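Local coordinates for protein deoxyhypusine hydroxylase (Homo sapiens, PDB 4D50) that hydroxylates the deoxyhypusine side chain of the translation factor eIF5A at a non-haem diiron centre, completing the formation of hypusine, at residues K23-L26 with Q27-F30; A73-I76 with P77-D81; H212-G215 with Y216-Q220; A258-A261 with A262-A265. All blocks are in the same frame, centred on the assembly; numbering follows the deposited sequence.

Interaction 1: residues K23-L26 with Q27-F30; sequences KQPL and QARF
Leu-26 and Phe-30, one helical turn apart, lie side by side and point the same way. The leucine stands at the rim of the ring: its CD1 is level with the ring plane at the edge, and its CG comes 3.8 Å from Phe-30 CE1. Because Leu-26 carries CG anti to its backbone N (chi1 -159°), the branch runs alongside the ring. At their backbone, Phe-30 N donates to Leu-26 O at 2.8 Å. On another side of the turn, Gln-24 folds its aliphatic root against Arg-29, CB to CG at 3.6 Å, while the guanidinium travels on to a salt bridge with Asp-54 and a bond to the carbonyl of Leu-19. The ring of Pro-25 touches Ala-28, CG to CB at 3.9 Å. Pro-25 O takes Arg-29 N at 3.2 Å and receives a weak second bond from Ala-28 N. Phe-30 also packs on Leu-58, Leu-59 and Glu-62 of helix 57-70, and an alanine here would probably open a gap between Leu-26 and that helix, leaving the leucine freer to turn. With Pro-25 as N-cap, this is the first turn of helix 26-39 in an all-helical, HEAT-like repeat protein.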
loop_
_atom_site.group_PDB
_atom_site.type_symbol
_atom_site.label_atom_id
_atom_site.label_comp_id
_atom_site.label_asym_id
_atom_site.label_seq_id
_atom_site.Cartn_x
_atom_site.Cartn_y
_atom_site.Cartn_z
ATOM N N LYS A 23 -16.711 -16.848 -2.338
ATOM C CA LYS A 23 -17.310 -17.478 -1.142
ATOM C C LYS A 23 -16.311 -17.819 -0.061
ATOM O O LYS A 23 -16.681 -18.332 0.974
ATOM C CB LYS A 23 -18.035 -18.775 -1.511
ATOM C CG LYS A 23 -19.197 -18.590 -2.446
ATOM C CD LYS A 23 -19.624 -19.938 -3.045
ATOM C CE LYS A 23 -20.815 -19.766 -3.993
ATOM N NZ LYS A 23 -21.139 -20.979 -4.799
ATOM N N GLN A 24 -15.032 -17.582 -0.300
ATOM C CA GLN A 24 -14.053 -17.816 0.710
ATOM C C GLN A 24 -14.077 -16.616 1.675
ATOM O O GLN A 24 -14.298 -15.519 1.244
ATOM C CB GLN A 24 -12.650 -17.906 0.081
ATOM C CG GLN A 24 -12.329 -19.252 -0.570
ATOM C CD GLN A 24 -12.042 -20.372 0.425
ATOM O OE1 GLN A 24 -11.821 -20.152 1.627
ATOM N NE2 GLN A 24 -11.998 -21.585 -0.090
ATOM N N PRO A 25 -13.829 -16.839 2.945
ATOM C CA PRO A 25 -13.717 -15.653 3.820
ATOM C C PRO A 25 -12.590 -14.728 3.345
ATOM O O PRO A 25 -11.583 -15.200 2.836
ATOM C CB PRO A 25 -13.325 -16.227 5.155
ATOM C CG PRO A 25 -13.042 -17.651 4.945
ATOM C CD PRO A 25 -13.684 -18.091 3.683
ATOM N N LEU A 26 -12.767 -13.431 3.529
ATOM C CA LEU A 26 -11.820 -12.432 3.066
ATOM C C LEU A 26 -10.397 -12.690 3.586
ATOM O O LEU A 26 -9.384 -12.503 2.853
ATOM C CB LEU A 26 -12.308 -11.048 3.511
ATOM C CG LEU A 26 -11.763 -9.838 2.750
ATOM C CD1 LEU A 26 -12.000 -10.021 1.245
ATOM C CD2 LEU A 26 -12.415 -8.544 3.260
ATOM N N GLN A 27 -10.253 -13.120 4.828
ATOM C CA GLN A 27 -8.929 -13.283 5.379
ATOM C C GLN A 27 -8.194 -14.415 4.640
ATOM O O GLN A 27 -6.984 -14.347 4.462
ATOM C CB GLN A 27 -8.979 -13.541 6.889
ATOM C CG GLN A 27 -9.574 -14.901 7.284
ATOM C CD GLN A 27 -8.974 -15.459 8.572
ATOM O OE1 GLN A 27 -9.694 -15.847 9.481
ATOM N NE2 GLN A 27 -7.648 -15.512 8.641
ATOM N N ALA A 28 -8.932 -15.415 4.192
ATOM C CA ALA A 28 -8.417 -16.555 3.425
ATOM C C ALA A 28 -7.976 -16.170 2.024
ATOM O O ALA A 28 -6.975 -16.647 1.517
ATOM C CB ALA A 28 -9.469 -17.638 3.324
ATOM N N ARG A 29 -8.714 -15.266 1.417
ATOM C CA ARG A 29 -8.323 -14.758 0.137
ATOM C C ARG A 29 -7.136 -13.818 0.293
ATOM O O ARG A 29 -6.276 -13.797 -0.578
ATOM C CB ARG A 29 -9.498 -14.074 -0.504
ATOM C CG ARG A 29 -10.782 -14.963 -0.642
ATOM C CD ARG A 29 -11.946 -14.153 -1.162
ATOM N NE ARG A 29 -11.809 -13.859 -2.567
ATOM C CZ ARG A 29 -12.559 -13.058 -3.283
ATOM N NH1 ARG A 29 -13.602 -12.431 -2.744
ATOM N NH2 ARG A 29 -12.337 -12.889 -4.570
ATOM N N PHE A 30 -6.996 -13.095 1.421
ATOM C CA PHE A 30 -5.756 -12.290 1.626
ATOM C C PHE A 30 -4.549 -13.127 1.786
ATOM O O PHE A 30 -3.481 -12.858 1.235
ATOM C CB PHE A 30 -5.884 -11.339 2.840
ATOM C CG PHE A 30 -6.437 -10.011 2.472
ATOM C CD1 PHE A 30 -7.739 -9.904 2.043
ATOM C CD2 PHE A 30 -5.642 -8.877 2.520
ATOM C CE1 PHE A 30 -8.270 -8.684 1.686
ATOM C CE2 PHE A 30 -6.158 -7.667 2.123
ATOM C CZ PHE A 30 -7.478 -7.569 1.716
#

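Interaction 2: residues A73-I76 with P77-D81; sequences ARAI and PMLVD. With GAI (guanidine), chain I.
Pro-77 opens the helical half with its CD close against Ile-76 CB at 3.4 Å, as the Ile-Pro linkage requires; the two side chains cross obliquely. Having no N-H, the proline asks nothing of the carbonyls behind it. Met-78 turns its thioether away from the preceding segment, but its backbone N reaches a water at 3.2 Å, and the same water donates to Arg-74 O at 2.7 Å, bridging the turn. Leu-79 donates its N-H to Ala-75 O at 3.1 Å. Its CG sits anti to its own carbonyl carbon (chi1 -71°), which brings CD1 to 4.0 Å from Ala-75 CB. Both residues face Leu-67 of helix 57-70, and Leu-79 also meets Leu-100 and Ile-103 of helix 90-103. Val-80 N bonds to Ile-76 O at 2.9 Å, and the CG2 methyls of the same two residues make a loose contact at 4.2 Å. Asp-81 extends the ladder by donating its N-H to Pro-77 O. Chemically, the contact divides in two: Ala-75, Ile-76 and Leu-79 are buried and apolar, joining helix 76-84, in the first HEAT-like repeat, to helix 57-70, helix 90-103 and the loop after it, whereas the carbonyl of Arg-74 and the N-H of Met-78, at the beginning of the helix, are served by water.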
loop_
_atom_site.group_PDB
_atom_site.type_symbol
_atom_site.label_atom_id
_atom_site.label_comp_id
_atom_site.label_asym_id
_atom_site.label_seq_id
_atom_site.Cartn_x
_atom_site.Cartn_y
_atom_site.Cartn_z
ATOM N N ALA A 73 7.437 -7.282 -14.875
ATOM C CA ALA A 73 6.903 -6.501 -16.031
ATOM C C ALA A 73 5.718 -7.197 -16.704
ATOM O O ALA A 73 4.969 -6.579 -17.403
ATOM C CB ALA A 73 8.066 -6.188 -17.046
ATOM N N ARG A 74 5.572 -8.484 -16.489
ATOM C CA ARG A 74 4.408 -9.235 -17.033
ATOM C C ARG A 74 3.051 -8.705 -16.539
ATOM O O ARG A 74 2.051 -8.964 -17.140
ATOM C CB ARG A 74 4.494 -10.735 -16.805
ATOM C CG ARG A 74 5.601 -11.408 -17.640
ATOM C CD ARG A 74 5.360 -12.903 -17.920
ATOM N NE ARG A 74 4.782 -13.073 -19.243
ATOM C CZ ARG A 74 5.487 -13.006 -20.368
ATOM N NH1 ARG A 74 6.812 -12.812 -20.312
ATOM N NH2 ARG A 74 4.872 -13.117 -21.553
ATOM N N ALA A 75 3.056 -7.979 -15.409
ATOM C CA ALA A 75 1.849 -7.454 -14.813
ATOM C C ALA A 75 1.431 -6.174 -15.453
ATOM O O ALA A 75 0.352 -5.624 -15.102
ATOM C CB ALA A 75 2.026 -7.253 -13.302
ATOM N N ILE A 76 2.293 -5.607 -16.321
ATOM C CA ILE A 76 2.058 -4.246 -16.740
ATOM C C ILE A 76 0.756 -4.010 -17.474
ATOM O O ILE A 76 0.050 -3.048 -17.221
ATOM C CB ILE A 76 3.297 -3.716 -17.553
ATOM C CG1 ILE A 76 4.401 -3.302 -16.581
ATOM C CG2 ILE A 76 2.925 -2.529 -18.441
ATOM C CD1 ILE A 76 5.754 -3.058 -17.236
ATOM N N PRO A 77 0.410 -4.904 -18.465
ATOM C CA PRO A 77 -0.856 -4.741 -19.159
ATOM C C PRO A 77 -2.102 -4.713 -18.260
ATOM O O PRO A 77 -2.970 -3.917 -18.462
ATOM C CB PRO A 77 -0.889 -5.927 -20.139
ATOM C CG PRO A 77 0.538 -6.237 -20.342
ATOM C CD PRO A 77 1.215 -6.006 -19.006
ATOM N N MET A 78 -2.160 -5.563 -17.270
ATOM C CA MET A 78 -3.326 -5.658 -16.379
ATOM C C MET A 78 -3.363 -4.389 -15.570
ATOM O O MET A 78 -4.421 -3.826 -15.384
ATOM C CB MET A 78 -3.215 -6.863 -15.442
ATOM C CG MET A 78 -4.418 -7.032 -14.537
ATOM S SD MET A 78 -6.061 -7.278 -15.270
ATOM C CE MET A 78 -5.860 -8.356 -16.637
ATOM N N LEU A 79 -2.211 -3.932 -15.125
ATOM C CA LEU A 79 -2.177 -2.711 -14.234
ATOM C C LEU A 79 -2.572 -1.449 -15.040
ATOM O O LEU A 79 -3.231 -0.543 -14.544
ATOM C CB LEU A 79 -0.830 -2.502 -13.596
ATOM C CG LEU A 79 -0.497 -3.531 -12.513
ATOM C CD1 LEU A 79 0.958 -3.546 -12.119
ATOM C CD2 LEU A 79 -1.361 -3.237 -11.289
ATOM N N VAL A 80 -2.206 -1.435 -16.317
ATOM C CA VAL A 80 -2.655 -0.357 -17.196
ATOM C C VAL A 80 -4.185 -0.363 -17.307
ATOM O O VAL A 80 -4.852 0.705 -17.260
ATOM C CB VAL A 80 -1.871 -0.410 -18.553
ATOM C CG1 VAL A 80 -2.467 0.576 -19.538
ATOM C CG2 VAL A 80 -0.409 -0.056 -18.343
ATOM N N ASP A 81 -4.755 -1.528 -17.573
ATOM C CA ASP A 81 -6.188 -1.707 -17.735
ATOM C C ASP A 81 -6.878 -1.224 -16.461
ATOM O O ASP A 81 -7.834 -0.496 -16.555
ATOM C CB ASP A 81 -6.613 -3.173 -17.952
ATOM C CG ASP A 81 -6.260 -3.728 -19.325
ATOM O OD1 ASP A 81 -5.890 -2.945 -20.203
ATOM O OD2 ASP A 81 -6.387 -4.967 -19.525
HETATM C C GAI I . 6.646 -13.860 -15.157
HETATM N N1 GAI I . 7.077 -13.271 -16.164
HETATM N N2 GAI I . 5.354 -13.754 -14.857
HETATM N N3 GAI I . 7.492 -14.537 -14.376
HETATM O O HOH W 1 -0.580 -8.338 -17.282
#

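Interaction 3: residues H212-G215 with Y216-Q220; sequences HEVG and YVLGQ. With FE (Fe (III) ion), chain C; PER (peroxide ion), chain E.
Backbone bonds tie each residue of 212-215 to its partner one turn on: Tyr-216 N to His-212 O, Val-217 N to Glu-213 O at 2.9 Å, Leu-218 N to Val-214 O and Gly-219 N to Gly-215 O. The apolar pair is Val-214 and Leu-218, which run side by side in the same direction, CG1 to CD1 at 3.8 Å. Separately, Val-217 makes a close methyl-carbonyl contact, its CG2 lying 3.1 Å from Val-214 O. A carboxylate also lies beside an aromatic ring. Glu-213 bends at chi2 (70°), bringing OE2 within 3.4 Å of Tyr-216 CD1; carboxylate and ring lie alongside with their planes 56° apart. The phenol of Tyr-216 is hydrogen-bonded to the hydroxyl of Tyr-65, and Gln-220 CG covers one face of the ring toward its rim. Metal binding falls to His-212, whose NE2 coordinates an iron(III) at 2.3 Å. Peroxide O1, at 2.2 Å, and two waters bind the same ion, and His-94 and Glu-95 complete the set. On the other nitrogen of the His-212 ring, ND1 is hydrogen-bonded to the carbonyl of Leu-209, a second-shell link that is likely to hold the turn of the imidazole. Helix 208-221 of the fourth HEAT-like repeat thus supplies one ligand to the peroxo-diiron(III) active site.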
loop_
_atom_site.group_PDB
_atom_site.type_symbol
_atom_site.label_atom_id
_atom_site.label_comp_id
_atom_site.label_asym_id
_atom_site.label_seq_id
_atom_site.Cartn_x
_atom_site.Cartn_y
_atom_site.Cartn_z
ATOM N N HIS A 212 -2.771 8.926 3.713
ATOM C CA HIS A 212 -2.832 7.484 3.664
ATOM C C HIS A 212 -1.453 6.886 3.715
ATOM O O HIS A 212 -1.238 5.871 4.347
ATOM C CB HIS A 212 -3.730 7.036 2.471
ATOM C CG HIS A 212 -3.101 6.223 1.388
ATOM N ND1 HIS A 212 -2.267 6.777 0.449
ATOM C CD2 HIS A 212 -3.319 4.950 0.975
ATOM C CE1 HIS A 212 -1.858 5.841 -0.370
ATOM N NE2 HIS A 212 -2.520 4.740 -0.113
ATOM N N GLU A 213 -0.527 7.487 2.970
ATOM C CA GLU A 213 0.835 7.044 3.007
ATOM C C GLU A 213 1.420 7.126 4.390
ATOM O O GLU A 213 2.179 6.223 4.799
ATOM C CB GLU A 213 1.674 7.818 1.975
ATOM C CG GLU A 213 2.947 7.103 1.658
ATOM C CD GLU A 213 2.768 5.809 0.861
ATOM O OE1 GLU A 213 1.914 5.758 -0.050
ATOM O OE2 GLU A 213 3.525 4.854 1.167
ATOM N N VAL A 214 1.157 8.229 5.088
ATOM C CA VAL A 214 1.582 8.365 6.496
ATOM C C VAL A 214 1.109 7.192 7.323
ATOM O O VAL A 214 1.884 6.565 8.087
ATOM C CB VAL A 214 1.081 9.710 7.063
ATOM C CG1 VAL A 214 1.339 9.828 8.575
ATOM C CG2 VAL A 214 1.841 10.846 6.383
ATOM N N GLY A 215 -0.151 6.825 7.096
ATOM C CA GLY A 215 -0.811 5.667 7.777
ATOM C C GLY A 215 -0.012 4.377 7.473
ATOM O O GLY A 215 0.309 3.601 8.342
ATOM N N TYR A 216 0.285 4.145 6.198
ATOM C CA TYR A 216 1.028 2.958 5.797
ATOM C C TYR A 216 2.412 2.906 6.482
ATOM O O TYR A 216 2.792 1.883 7.076
ATOM C CB TYR A 216 1.131 2.944 4.250
ATOM C CG TYR A 216 2.074 1.924 3.633
ATOM C CD1 TYR A 216 3.430 2.235 3.377
ATOM C CD2 TYR A 216 1.611 0.644 3.244
ATOM C CE1 TYR A 216 4.307 1.285 2.791
ATOM C CE2 TYR A 216 2.476 -0.267 2.650
ATOM C CZ TYR A 216 3.818 0.049 2.456
ATOM O OH TYR A 216 4.669 -0.879 1.801
ATOM N N VAL A 217 3.167 4.011 6.435
ATOM C CA VAL A 217 4.500 3.988 7.007
ATOM C C VAL A 217 4.468 3.868 8.544
ATOM O O VAL A 217 5.319 3.165 9.085
ATOM C CB VAL A 217 5.387 5.159 6.650
ATOM C CG1 VAL A 217 5.549 5.318 5.115
ATOM C CG2 VAL A 217 4.868 6.431 7.142
ATOM N N LEU A 218 3.443 4.408 9.181
ATOM C CA LEU A 218 3.232 4.207 10.622
ATOM C C LEU A 218 2.961 2.719 10.910
ATOM O O LEU A 218 3.469 2.176 11.934
ATOM C CB LEU A 218 2.140 5.143 11.173
ATOM C CG LEU A 218 2.564 6.595 11.356
ATOM C CD1 LEU A 218 1.345 7.487 11.614
ATOM C CD2 LEU A 218 3.706 6.767 12.317
ATOM N N GLY A 219 2.222 2.017 10.057
ATOM C CA GLY A 219 2.004 0.607 10.170
ATOM C C GLY A 219 3.259 -0.198 9.930
ATOM O O GLY A 219 3.483 -1.288 10.532
ATOM N N GLN A 220 4.193 0.333 9.112
ATOM C CA GLN A 220 5.462 -0.373 8.869
ATOM C C GLN A 220 6.383 -0.181 10.025
ATOM O O GLN A 220 6.988 -1.195 10.499
ATOM C CB GLN A 220 6.143 0.187 7.616
ATOM C CG GLN A 220 5.505 -0.164 6.320
ATOM C CD GLN A 220 6.438 0.245 5.167
ATOM O OE1 GLN A 220 6.782 1.417 4.991
ATOM N NE2 GLN A 220 6.881 -0.742 4.449
HETATM FE FE FE C . -2.663 2.900 -1.430
HETATM O O1 PER E . -4.818 2.663 -0.917
HETATM O O2 PER E . -5.587 2.593 0.418
HETATM O O HOH W 2 -2.435 1.381 0.062
HETATM O O HOH W 3 -0.486 2.903 -1.498
#

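Interaction 4: residues A258-A261 with A262-A265; sequences ACLA and ALQA
Leu-263 lies over the preceding turn, its CG 3.3 Å from Cys-259 O, the carbonyl that also accepts Leu-263 N at 2.9 Å. With CG anti to its own carbonyl carbon (chi1 -65°), the side chain follows the helix back toward the cysteine, and its CD1 makes a loose apolar contact with Leu-260 CD2 at 4.4 Å. Next to this pair, Gln-264 N donates to Leu-260 O at 3.1 Å. Ala-265 N bonds to Ala-261 O at 3.0 Å, whereas the first link of the ladder, Ala-262 N to Ala-258 O, is weak at 3.3 Å. The alanine methyls meet backbone atoms: Ala-262 CB rests 3.6 Å from Cys-259 O, and Ala-265 CB is similarly close to Ala-261 O. Together these bonds build helix 257-265 of the fifth HEAT-like repeat, a short helix in an all-helical fold. Farther out, helix 272-289 packs along one flank, with Cys-278 and Ala-281 against Leu-263, Tyr-285 against Leu-260 and Leu-282 against the side chain of Gln-264. Helix 241-254, which carries iron ligands His-245 and Glu-246, meets this helix through Leu-251 and Ile-254 at Cys-259 and through Ala-248 at Leu-263. Ala-231 of helix 227-235 lies against Ala-262, and Val-227 against Cys-259.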
loop_
_atom_site.group_PDB
_atom_site.type_symbol
_atom_site.label_atom_id
_atom_site.label_comp_id
_atom_site.label_asym_id
_atom_site.label_seq_id
_atom_site.Cartn_x
_atom_site.Cartn_y
_atom_site.Cartn_z
ATOM N N ALA A 258 -4.744 -2.236 22.668
ATOM C CA ALA A 258 -5.496 -1.016 22.435
ATOM C C ALA A 258 -5.808 -0.840 20.910
ATOM O O ALA A 258 -6.722 -0.150 20.550
ATOM C CB ALA A 258 -4.774 0.195 22.922
ATOM N N CYS A 259 -4.993 -1.422 20.050
ATOM C CA CYS A 259 -5.252 -1.334 18.611
ATOM C C CYS A 259 -6.437 -2.186 18.301
ATOM O O CYS A 259 -7.377 -1.785 17.555
ATOM C CB CYS A 259 -4.108 -1.895 17.798
ATOM S SG CYS A 259 -2.532 -1.051 18.046
ATOM N N LEU A 260 -6.348 -3.396 18.852
ATOM C CA LEU A 260 -7.426 -4.383 18.755
ATOM C C LEU A 260 -8.772 -3.869 19.236
ATOM O O LEU A 260 -9.778 -4.113 18.590
ATOM C CB LEU A 260 -7.018 -5.723 19.467
ATOM C CG LEU A 260 -5.747 -6.409 18.918
ATOM C CD1 LEU A 260 -5.176 -7.596 19.755
ATOM C CD2 LEU A 260 -5.875 -6.855 17.476
ATOM N N ALA A 261 -8.839 -3.105 20.339
ATOM C CA ALA A 261 -10.101 -2.492 20.768
ATOM C C ALA A 261 -10.620 -1.467 19.774
ATOM O O ALA A 261 -11.820 -1.410 19.513
ATOM C CB ALA A 261 -9.962 -1.865 22.157
ATOM N N ALA A 262 -9.732 -0.641 19.194
ATOM C CA ALA A 262 -10.175 0.356 18.187
ATOM C C ALA A 262 -10.723 -0.285 16.928
ATOM O O ALA A 262 -11.683 0.185 16.346
ATOM C CB ALA A 262 -9.038 1.342 17.846
ATOM N N LEU A 263 -10.076 -1.338 16.462
ATOM C CA LEU A 263 -10.541 -2.048 15.292
ATOM C C LEU A 263 -11.944 -2.674 15.580
ATOM O O LEU A 263 -12.810 -2.670 14.727
ATOM C CB LEU A 263 -9.574 -3.161 14.936
ATOM C CG LEU A 263 -8.183 -2.677 14.506
ATOM C CD1 LEU A 263 -7.121 -3.744 14.551
ATOM C CD2 LEU A 263 -8.379 -2.145 13.121
ATOM N N GLN A 264 -12.134 -3.263 16.753
ATOM C CA GLN A 264 -13.457 -3.878 17.042
ATOM C C GLN A 264 -14.485 -2.775 17.033
ATOM O O GLN A 264 -15.613 -2.979 16.614
ATOM C CB GLN A 264 -13.450 -4.598 18.396
ATOM C CG GLN A 264 -14.786 -5.144 18.910
ATOM C CD GLN A 264 -15.369 -6.136 17.955
ATOM O OE1 GLN A 264 -16.604 -6.303 17.876
ATOM N NE2 GLN A 264 -14.514 -6.821 17.215
ATOM N N ALA A 265 -14.129 -1.611 17.566
ATOM C CA ALA A 265 -15.060 -0.487 17.609
ATOM C C ALA A 265 -15.594 -0.138 16.241
ATOM O O ALA A 265 -16.692 0.377 16.112
ATOM C CB ALA A 265 -14.422 0.747 18.263
#

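How the interactions relate
The four contacts follow in series along one all-helical chain, each a local turn and none touching another. Interaction 1 begins helix 26-39 and interaction 2 begins helix 76-84, their centres about 24 Å apart. Interactions 3 and 4 lie in helices 208-221 and 257-265, in the fourth and fifth HEAT-like repeats, with centres about 17 Å apart. Interactions 2 and 4 fall on opposite sides of the chain's centre, about 37 Å apart between centres. Interaction 3 supplies an iron ligand directly; Phe-30 of interaction 1 comes within about 6 Å of His-61, side chain to side chain. Interactions 2 and 4 belong to helices farther out, packed on those that carry the iron ligands.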